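Local coordinates for VP4 CORE protein (Bluetongue virus, PDB 2JHP) that caps viral messenger RNA as a multifunctional enzyme of the virus core, with separate pockets that hold guanine and S-adenosyl-L-homocysteine, at residues G553-T558 with T566-W571; V456-S461 with A617-Y622; Y334-F339 with L372-D377. All coordinates share one frame; numbering follows the deposited sequence.

Contact 1 (G553-T558 with T566-W571); sequences GHLYVT and TDLFWW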
loop_
_atom_site.group_PDB
_atom_site.type_symbol
_atom_site.label_atom_id
_atom_site.label_comp_id
_atom_site.label_asym_id
_atom_site.label_seq_id
_atom_site.Cartn_x
_atom_site.Cartn_y
_atom_site.Cartn_z
ATOM N N GLY A 553 -36.976 4.390 6.492
ATOM C CA GLY A 553 -36.260 4.635 7.760
ATOM C C GLY A 553 -34.862 4.043 7.722
ATOM O O GLY A 553 -33.914 4.601 8.281
ATOM N N HIS A 554 -34.747 2.910 7.036
ATOM C CA HIS A 554 -33.482 2.232 6.797
ATOM C C HIS A 554 -32.494 3.132 6.068
ATOM O O HIS A 554 -31.321 3.159 6.407
ATOM C CB HIS A 554 -33.745 0.979 5.975
ATOM C CG HIS A 554 -32.563 0.081 5.839
ATOM N ND1 HIS A 554 -31.432 0.441 5.137
ATOM C CD2 HIS A 554 -32.342 -1.174 6.296
ATOM C CE1 HIS A 554 -30.556 -0.546 5.189
ATOM N NE2 HIS A 554 -31.084 -1.537 5.886
ATOM N N LEU A 555 -32.973 3.863 5.066
ATOM C CA LEU A 555 -32.102 4.735 4.267
ATOM C C LEU A 555 -31.711 6.005 5.025
ATOM O O LEU A 555 -30.561 6.454 4.965
ATOM C CB LEU A 555 -32.762 5.102 2.925
ATOM C CG LEU A 555 -31.856 5.793 1.895
ATOM C CD1 LEU A 555 -30.751 4.872 1.376
ATOM C CD2 LEU A 555 -32.686 6.311 0.737
ATOM N N TYR A 556 -32.697 6.576 5.717
ATOM C CA TYR A 556 -32.526 7.810 6.454
ATOM C C TYR A 556 -31.539 7.592 7.597
ATOM O O TYR A 556 -30.675 8.439 7.847
ATOM C CB TYR A 556 -33.877 8.315 6.967
ATOM C CG TYR A 556 -33.770 9.461 7.952
ATOM C CD1 TYR A 556 -33.794 10.792 7.518
ATOM C CD2 TYR A 556 -33.625 9.213 9.321
ATOM C CE1 TYR A 556 -33.684 11.843 8.429
ATOM C CE2 TYR A 556 -33.508 10.246 10.234
ATOM C CZ TYR A 556 -33.540 11.559 9.793
ATOM O OH TYR A 556 -33.432 12.574 10.723
ATOM N N VAL A 557 -31.655 6.450 8.271
ATOM C CA VAL A 557 -30.764 6.141 9.383
ATOM C C VAL A 557 -29.337 5.869 8.898
ATOM O O VAL A 557 -28.393 6.449 9.431
ATOM C CB VAL A 557 -31.317 5.017 10.297
ATOM C CG1 VAL A 557 -30.245 4.503 11.235
ATOM C CG2 VAL A 557 -32.520 5.533 11.110
ATOM N N THR A 558 -29.195 5.026 7.872
ATOM C CA THR A 558 -27.881 4.687 7.312
ATOM C C THR A 558 -27.094 5.938 6.939
ATOM O O THR A 558 -25.933 6.073 7.325
ATOM C CB THR A 558 -27.966 3.748 6.075
ATOM O OG1 THR A 558 -28.975 4.226 5.180
ATOM C CG2 THR A 558 -28.300 2.318 6.481
ATOM N N THR A 566 -22.003 2.262 2.029
ATOM C CA THR A 566 -22.407 1.262 1.035
ATOM C C THR A 566 -22.770 1.937 -0.290
ATOM O O THR A 566 -22.821 3.166 -0.360
ATOM C CB THR A 566 -23.559 0.375 1.548
ATOM O OG1 THR A 566 -23.673 -0.791 0.722
ATOM C CG2 THR A 566 -24.894 1.147 1.561
ATOM N N ASP A 567 -23.021 1.136 -1.331
ATOM C CA ASP A 567 -23.236 1.658 -2.692
ATOM C C ASP A 567 -24.710 1.958 -2.976
ATOM O O ASP A 567 -25.524 1.047 -3.138
ATOM C CB ASP A 567 -22.620 0.724 -3.752
ATOM C CG ASP A 567 -22.576 1.360 -5.149
ATOM O OD1 ASP A 567 -22.042 2.478 -5.286
ATOM O OD2 ASP A 567 -23.057 0.742 -6.124
ATOM N N LEU A 568 -25.033 3.247 -3.041
ATOM C CA LEU A 568 -26.386 3.707 -3.344
ATOM C C LEU A 568 -26.913 3.195 -4.677
ATOM O O LEU A 568 -28.028 2.693 -4.754
ATOM C CB LEU A 568 -26.471 5.236 -3.302
ATOM C CG LEU A 568 -26.550 5.880 -1.913
ATOM C CD1 LEU A 568 -26.776 7.376 -2.057
ATOM C CD2 LEU A 568 -27.660 5.260 -1.066
ATOM N N PHE A 569 -26.110 3.318 -5.726
ATOM C CA PHE A 569 -26.559 2.941 -7.069
ATOM C C PHE A 569 -26.966 1.475 -7.129
ATOM O O PHE A 569 -28.049 1.145 -7.574
ATOM C CB PHE A 569 -25.468 3.209 -8.102
ATOM C CG PHE A 569 -25.979 3.833 -9.352
ATOM C CD1 PHE A 569 -25.522 5.082 -9.762
ATOM C CD2 PHE A 569 -26.937 3.190 -10.109
ATOM C CE1 PHE A 569 -26.014 5.672 -10.919
ATOM C CE2 PHE A 569 -27.420 3.763 -11.246
ATOM C CZ PHE A 569 -26.961 5.007 -11.666
ATOM N N TRP A 570 -26.078 0.599 -6.671
ATOM C CA TRP A 570 -26.344 -0.835 -6.605
ATOM C C TRP A 570 -27.511 -1.138 -5.649
ATOM O O TRP A 570 -28.384 -1.955 -5.959
ATOM C CB TRP A 570 -25.052 -1.540 -6.188
ATOM C CG TRP A 570 -25.136 -2.989 -5.907
ATOM C CD1 TRP A 570 -26.193 -3.821 -6.146
ATOM C CD2 TRP A 570 -24.090 -3.806 -5.375
ATOM N NE1 TRP A 570 -25.874 -5.107 -5.770
ATOM C CE2 TRP A 570 -24.588 -5.123 -5.293
ATOM C CE3 TRP A 570 -22.770 -3.551 -4.958
ATOM C CZ2 TRP A 570 -23.823 -6.181 -4.803
ATOM C CZ3 TRP A 570 -22.012 -4.604 -4.464
ATOM C CH2 TRP A 570 -22.540 -5.904 -4.401
ATOM N N TRP A 571 -27.524 -0.455 -4.507
ATOM C CA TRP A 571 -28.591 -0.606 -3.515
ATOM C C TRP A 571 -29.962 -0.209 -4.085
ATOM O O TRP A 571 -30.903 -0.989 -4.016
ATOM C CB TRP A 571 -28.260 0.175 -2.240
ATOM C CG TRP A 571 -28.986 -0.308 -1.037
ATOM C CD1 TRP A 571 -28.661 -1.379 -0.259
ATOM C CD2 TRP A 571 -30.159 0.271 -0.458
ATOM N NE1 TRP A 571 -29.560 -1.508 0.771
ATOM C CE2 TRP A 571 -30.496 -0.511 0.668
ATOM C CE3 TRP A 571 -30.972 1.370 -0.790
ATOM C CZ2 TRP A 571 -31.608 -0.233 1.463
ATOM C CZ3 TRP A 571 -32.072 1.650 0.005
ATOM C CH2 TRP A 571 -32.381 0.851 1.114
#
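H554 and W571 lie with their planes nearly parallel, tilted by 22°, yet offset until little of one ring faces the other. The imidazole centroid is 5.5 Å from that of the six-membered ring of the indole, and closest approach falls between H554 ND1 and W571 CZ2, at 3.7 Å. W571 gets there because its CG stands anti to the backbone N (chi1 -158°), which extends the indole from helix 568-576 toward helix 551-561. L555 meets the same six-membered ring two atoms further round: its CD1 is 3.7 Å from W571 CZ3 and approaches CE3 as well, the two side chains running antiparallel alongside each other. That methyl has a second partner in L568, whose side chain crosses that of L555 at about a right angle, with L568 CD2 4.0 Å from L555 CD1. Outside the two segments, F520 meets the H554 ring edge-to-face, while A618 and L619 of helix 612-625 pack on L555. D567 caps helix 568-576: W570 N donates to D567 OD2 over 3.1 Å, from above the carboxylate plane, and R466 forms a salt bridge with the same oxygen. As no hydrogen bond links the two segments, this buried joint between consecutive helices probably rests on van der Waals packing, while the D567 cap orders the start of the second helix.

Contact 2 (V456-S461 with A617-Y622); sequences VMLNGS and AALREY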
loop_
_atom_site.group_PDB
_atom_site.type_symbol
_atom_site.label_atom_id
_atom_site.label_comp_id
_atom_site.label_asym_id
_atom_site.label_seq_id
_atom_site.Cartn_x
_atom_site.Cartn_y
_atom_site.Cartn_z
ATOM N N VAL A 456 -19.458 10.669 1.163
ATOM C CA VAL A 456 -18.761 9.708 0.319
ATOM C C VAL A 456 -19.787 8.922 -0.478
ATOM O O VAL A 456 -19.731 8.902 -1.707
ATOM C CB VAL A 456 -17.874 8.724 1.152
ATOM C CG1 VAL A 456 -17.205 7.710 0.246
ATOM C CG2 VAL A 456 -16.835 9.468 1.955
ATOM N N MET A 457 -20.723 8.288 0.231
ATOM C CA MET A 457 -21.841 7.567 -0.371
ATOM C C MET A 457 -22.572 8.359 -1.459
ATOM O O MET A 457 -22.833 7.845 -2.556
ATOM C CB MET A 457 -22.845 7.184 0.706
ATOM C CG MET A 457 -22.501 5.930 1.458
ATOM S SD MET A 457 -23.759 5.519 2.669
ATOM C CE MET A 457 -25.126 5.028 1.637
ATOM N N LEU A 458 -22.896 9.608 -1.151
ATOM C CA LEU A 458 -23.682 10.444 -2.052
ATOM C C LEU A 458 -22.906 10.947 -3.281
ATOM O O LEU A 458 -23.496 11.182 -4.335
ATOM C CB LEU A 458 -24.349 11.593 -1.280
ATOM C CG LEU A 458 -25.395 11.122 -0.257
ATOM C CD1 LEU A 458 -25.642 12.120 0.855
ATOM C CD2 LEU A 458 -26.695 10.780 -0.948
ATOM N N ASN A 459 -21.593 11.100 -3.144
ATOM C CA ASN A 459 -20.747 11.599 -4.226
ATOM C C ASN A 459 -20.066 10.495 -5.003
ATOM O O ASN A 459 -19.862 10.617 -6.204
ATOM C CB ASN A 459 -19.657 12.511 -3.671
ATOM C CG ASN A 459 -20.201 13.791 -3.089
ATOM O OD1 ASN A 459 -21.407 14.037 -3.100
ATOM N ND2 ASN A 459 -19.301 14.622 -2.571
ATOM N N GLY A 460 -19.697 9.431 -4.298
ATOM C CA GLY A 460 -18.848 8.373 -4.838
ATOM C C GLY A 460 -19.511 7.426 -5.817
ATOM O O GLY A 460 -18.859 6.944 -6.739
ATOM N N SER A 461 -20.800 7.160 -5.618
ATOM C CA SER A 461 -21.499 6.122 -6.366
ATOM C C SER A 461 -21.945 6.549 -7.762
ATOM O O SER A 461 -22.729 7.491 -7.917
ATOM C CB SER A 461 -22.697 5.606 -5.580
ATOM O OG SER A 461 -23.401 4.612 -6.305
ATOM N N ALA A 617 -38.727 10.144 -0.085
ATOM C CA ALA A 617 -39.094 10.721 1.213
ATOM C C ALA A 617 -37.901 10.725 2.177
ATOM O O ALA A 617 -37.677 11.711 2.891
ATOM C CB ALA A 617 -40.284 9.977 1.830
ATOM N N ALA A 618 -37.136 9.632 2.184
ATOM C CA ALA A 618 -35.947 9.540 3.021
ATOM C C ALA A 618 -34.939 10.616 2.626
ATOM O O ALA A 618 -34.445 11.348 3.494
ATOM C CB ALA A 618 -35.319 8.145 2.938
ATOM N N LEU A 619 -34.659 10.715 1.321
ATOM C CA LEU A 619 -33.674 11.667 0.793
ATOM C C LEU A 619 -34.059 13.115 1.093
ATOM O O LEU A 619 -33.210 13.925 1.470
ATOM C CB LEU A 619 -33.460 11.477 -0.720
ATOM C CG LEU A 619 -32.330 10.620 -1.334
ATOM C CD1 LEU A 619 -30.994 10.745 -0.587
ATOM C CD2 LEU A 619 -32.722 9.156 -1.483
ATOM N N ARG A 620 -35.343 13.430 0.925
ATOM C CA ARG A 620 -35.866 14.765 1.219
ATOM C C ARG A 620 -35.683 15.098 2.688
ATOM O O ARG A 620 -35.256 16.202 3.033
ATOM C CB ARG A 620 -37.344 14.869 0.859
ATOM C CG ARG A 620 -37.615 15.152 -0.598
ATOM C CD ARG A 620 -39.046 15.639 -0.768
ATOM N NE ARG A 620 -39.550 15.364 -2.109
ATOM C CZ ARG A 620 -40.761 15.694 -2.550
ATOM N NH1 ARG A 620 -41.621 16.329 -1.758
ATOM N NH2 ARG A 620 -41.109 15.387 -3.794
ATOM N N GLU A 621 -36.002 14.129 3.545
ATOM C CA GLU A 621 -35.866 14.291 4.985
ATOM C C GLU A 621 -34.407 14.487 5.354
ATOM O O GLU A 621 -34.091 15.226 6.289
ATOM C CB GLU A 621 -36.445 13.085 5.728
ATOM C CG GLU A 621 -36.843 13.383 7.168
ATOM C CD GLU A 621 -37.823 14.542 7.274
ATOM O OE1 GLU A 621 -38.985 14.392 6.836
ATOM O OE2 GLU A 621 -37.422 15.607 7.791
ATOM N N TYR A 622 -33.525 13.834 4.604
ATOM C CA TYR A 622 -32.094 13.924 4.860
ATOM C C TYR A 622 -31.517 15.302 4.514
ATOM O O TYR A 622 -30.832 15.915 5.341
ATOM C CB TYR A 622 -31.336 12.814 4.127
ATOM C CG TYR A 622 -29.844 12.895 4.331
ATOM C CD1 TYR A 622 -29.243 12.342 5.467
ATOM C CD2 TYR A 622 -29.030 13.535 3.399
ATOM C CE1 TYR A 622 -27.867 12.419 5.666
ATOM C CE2 TYR A 622 -27.661 13.618 3.588
ATOM C CZ TYR A 622 -27.086 13.055 4.723
ATOM O OH TYR A 622 -25.731 13.143 4.905
#
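Apolar contacts carry the meeting of L458 with Y622 and L619, and the two methyls of the leucine divide the work. L458 CD1 approaches the tyrosine ring obliquely, 3.7 Å from Y622 CE2, and stays 4.2 Å from Y622 OH. The two side chains reach toward each other from their two helices. On the tyrosine side this follows from a first torsion of 178°, which puts CG anti to the backbone N and sends the ring across to the other helix. The second methyl, L458 CD2, makes a looser contact with L619, whose CD1 is 4.3 Å away. With the CA atoms of L458 and L619 10.5 Å apart, the backbones of the two segments stay well apart. Helix 453-460 lies in the connection between strands 433-437 and 466-469 of a sheet with the class I methyltransferase strand order, so the contact joins a helix of that fold to C-terminal helix 612-625. Helices 551-561 and 568-576 also pack on these residues: L559 and M560 on Y622, L568 on L458, F572 on L619. Polar interactions form a second group, at the tyrosine hydroxyl and at the L458 carbonyl. Y622 OH is hydrogen-bonded to both E630 OE2 and S454 OG. Since S454 sits on helix 453-460, one turn before L458, the tyrosine is tied to the helix it packs against. L458 O accepts a hydrogen bond from W637 NE1 of helix 635-641.

Contact 3 (Y334-F339 with L372-D377); sequences YELRNF and LYHGRD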
loop_
_atom_site.group_PDB
_atom_site.type_symbol
_atom_site.label_atom_id
_atom_site.label_comp_id
_atom_site.label_asym_id
_atom_site.label_seq_id
_atom_site.Cartn_x
_atom_site.Cartn_y
_atom_site.Cartn_z
ATOM N N TYR A 334 34.399 8.393 5.066
ATOM C CA TYR A 334 34.170 9.625 4.298
ATOM C C TYR A 334 34.081 9.386 2.809
ATOM O O TYR A 334 34.912 9.846 2.022
ATOM C CB TYR A 334 35.201 10.692 4.636
ATOM C CG TYR A 334 34.921 11.328 5.964
ATOM C CD1 TYR A 334 35.622 10.936 7.100
ATOM C CD2 TYR A 334 33.931 12.301 6.091
ATOM C CE1 TYR A 334 35.363 11.506 8.330
ATOM C CE2 TYR A 334 33.655 12.874 7.311
ATOM C CZ TYR A 334 34.380 12.480 8.429
ATOM O OH TYR A 334 34.126 13.053 9.646
ATOM N N GLU A 335 33.029 8.673 2.448
ATOM C CA GLU A 335 32.762 8.259 1.084
ATOM C C GLU A 335 31.261 8.352 0.851
ATOM O O GLU A 335 30.455 7.943 1.698
ATOM C CB GLU A 335 33.247 6.829 0.899
ATOM C CG GLU A 335 33.116 6.273 -0.484
ATOM C CD GLU A 335 33.674 4.869 -0.565
ATOM O OE1 GLU A 335 34.916 4.729 -0.507
ATOM O OE2 GLU A 335 32.875 3.908 -0.682
ATOM N N LEU A 336 30.894 8.922 -0.286
ATOM C CA LEU A 336 29.498 9.028 -0.681
ATOM C C LEU A 336 29.308 8.246 -1.959
ATOM O O LEU A 336 30.235 7.575 -2.421
ATOM C CB LEU A 336 29.110 10.491 -0.905
ATOM C CG LEU A 336 29.400 11.473 0.233
ATOM C CD1 LEU A 336 29.239 12.870 -0.287
ATOM C CD2 LEU A 336 28.512 11.253 1.454
ATOM N N ARG A 337 28.107 8.327 -2.522
ATOM C CA ARG A 337 27.834 7.767 -3.841
ATOM C C ARG A 337 27.364 8.863 -4.776
ATOM O O ARG A 337 26.622 9.765 -4.383
ATOM C CB ARG A 337 26.806 6.636 -3.767
ATOM C CG ARG A 337 27.319 5.366 -3.111
ATOM C CD ARG A 337 28.437 4.738 -3.917
ATOM N NE ARG A 337 29.199 3.783 -3.120
ATOM C CZ ARG A 337 30.261 3.109 -3.557
ATOM N NH1 ARG A 337 30.690 3.251 -4.806
ATOM N NH2 ARG A 337 30.891 2.272 -2.744
ATOM N N ASN A 338 27.837 8.790 -6.010
ATOM C CA ASN A 338 27.518 9.783 -7.009
ATOM C C ASN A 338 26.496 9.202 -7.946
ATOM O O ASN A 338 26.812 8.320 -8.741
ATOM C CB ASN A 338 28.777 10.178 -7.782
ATOM C CG ASN A 338 28.544 11.330 -8.743
ATOM O OD1 ASN A 338 29.465 11.758 -9.425
ATOM N ND2 ASN A 338 27.319 11.833 -8.806
ATOM N N PHE A 339 25.263 9.678 -7.826
ATOM C CA PHE A 339 24.223 9.289 -8.756
ATOM C C PHE A 339 24.211 10.230 -9.960
ATOM O O PHE A 339 24.240 11.460 -9.810
ATOM C CB PHE A 339 22.843 9.236 -8.085
ATOM C CG PHE A 339 21.717 9.006 -9.054
ATOM C CD1 PHE A 339 21.549 7.768 -9.668
ATOM C CD2 PHE A 339 20.848 10.037 -9.383
ATOM C CE1 PHE A 339 20.522 7.561 -10.577
ATOM C CE2 PHE A 339 19.821 9.838 -10.290
ATOM C CZ PHE A 339 19.655 8.601 -10.888
ATOM N N LEU A 372 26.360 13.247 9.868
ATOM C CA LEU A 372 24.942 13.280 10.199
ATOM C C LEU A 372 24.223 11.960 9.919
ATOM O O LEU A 372 23.326 11.588 10.668
ATOM C CB LEU A 372 24.223 14.421 9.461
ATOM C CG LEU A 372 24.410 15.876 9.907
ATOM C CD1 LEU A 372 23.697 16.820 8.942
ATOM C CD2 LEU A 372 23.900 16.087 11.318
ATOM N N TYR A 373 24.609 11.252 8.856
ATOM C CA TYR A 373 23.817 10.107 8.394
ATOM C C TYR A 373 24.483 8.726 8.450
ATOM O O TYR A 373 23.791 7.717 8.555
ATOM C CB TYR A 373 23.225 10.393 7.000
ATOM C CG TYR A 373 22.481 11.710 6.926
ATOM C CD1 TYR A 373 21.324 11.932 7.681
ATOM C CD2 TYR A 373 22.943 12.739 6.118
ATOM C CE1 TYR A 373 20.648 13.151 7.627
ATOM C CE2 TYR A 373 22.273 13.960 6.055
ATOM C CZ TYR A 373 21.130 14.161 6.809
ATOM O OH TYR A 373 20.487 15.382 6.731
ATOM N N HIS A 374 25.809 8.675 8.381
ATOM C CA HIS A 374 26.529 7.397 8.458
ATOM C C HIS A 374 26.534 6.769 9.870
ATOM O O HIS A 374 26.216 7.425 10.871
ATOM C CB HIS A 374 27.963 7.554 7.941
ATOM C CG HIS A 374 28.072 7.666 6.452
ATOM N ND1 HIS A 374 29.229 7.353 5.771
ATOM C CD2 HIS A 374 27.174 8.045 5.513
ATOM C CE1 HIS A 374 29.043 7.550 4.477
ATOM N NE2 HIS A 374 27.805 7.972 4.295
ATOM N N GLY A 375 26.902 5.492 9.934
ATOM C CA GLY A 375 26.942 4.752 11.189
ATOM C C GLY A 375 26.426 3.343 10.997
ATOM O O GLY A 375 25.421 3.131 10.315
ATOM N N ARG A 376 27.109 2.375 11.603
ATOM C CA ARG A 376 26.731 0.969 11.471
ATOM C C ARG A 376 25.357 0.682 12.092
ATOM O O ARG A 376 24.787 -0.377 11.865
ATOM C CB ARG A 376 27.814 0.045 12.051
ATOM C CG ARG A 376 28.081 -1.223 11.228
ATOM C CD ARG A 376 27.053 -2.325 11.486
ATOM N NE ARG A 376 26.763 -3.108 10.283
ATOM C CZ ARG A 376 25.873 -2.768 9.346
ATOM N NH1 ARG A 376 25.173 -1.643 9.447
ATOM N NH2 ARG A 376 25.685 -3.555 8.293
ATOM N N ASP A 377 24.829 1.630 12.863
ATOM C CA ASP A 377 23.459 1.529 13.368
ATOM C C ASP A 377 22.459 2.416 12.616
ATOM O O ASP A 377 21.337 2.598 13.070
ATOM C CB ASP A 377 23.397 1.800 14.874
ATOM C CG ASP A 377 24.287 2.967 15.312
ATOM O OD1 ASP A 377 24.726 2.957 16.487
ATOM O OD2 ASP A 377 24.552 3.882 14.500
#
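A first torsion of -75° places CG of H374 anti to its own carbonyl carbon, beside the backbone N, and from there the imidazole swings toward strand 335-341. H374 is the first residue to leave helical geometry after helix 363-373, so the ring is delivered to the strand just where the chain turns out of the helix. It arrives edge-on. E335 O lies in the plane of the imidazole, 3.1 Å from H374 CE1 and 3.7 Å from H374 NE2, so a ring carbon is nearer the carbonyl oxygen than a nitrogen is. Flanked by two nitrogens, the CE1 carbon probably carries a partly positive hydrogen, which would suit a carbonyl oxygen at this edge. The oxygen also accepts a hydrogen bond from Q326 NE2, while H374 ND1 has a hydrogen-bonding partner outside both segments. L336 adds a marginal contact, its CD2 4.4 Å from H374 NE2 and oblique to the ring; P325 and A329 pack on the histidine from neighbouring loops.

E335 touches the histidine through its backbone, because its extended side chain (chi1 -177°) takes the carboxylate away. OE1 forms a salt bridge with K306 of the adjacent strand. OE2 lies 3.3 Å from R337 NH2 but well out of the guanidinium plane, so that pairing is one of charges alone; D265 is a second acidic partner for R337.

Strand 335-341 runs antiparallel between strands 302-308 and 322-324 in a seven-stranded sheet of order 3-2-1-4-5-7-6, the Rossmann-like topology of class I methyltransferases. A bound S-adenosyl-L-homocysteine lies about 8 Å from the E335 side chain, so H374 meets the antiparallel strand of such a fold near its cofactor pocket.

Contacts 1 and 2 are one neighbourhood, their centres 8 Å apart. They touch directly: S461 OG of contact 2 is 2.7 Å from D567 OD1 of contact 1, a probable hydrogen bond. Along the chain, contact 3 comes first and closes before either opens; then come 456-461, both halves of contact 1, and finally 617-622, so contact 2 spans contact 1. Contact 3, its centre 56 Å from each of the others and across the chain's centre, lies in one of two sheets with the same strand order; helix 453-460 of contact 2 connects two strands of the other. Contact 3 thus belongs to one cofactor-binding module, whereas contacts 1 and 2 lie where C-terminal helices pack against a helix of the second methyltransferase-like sheet.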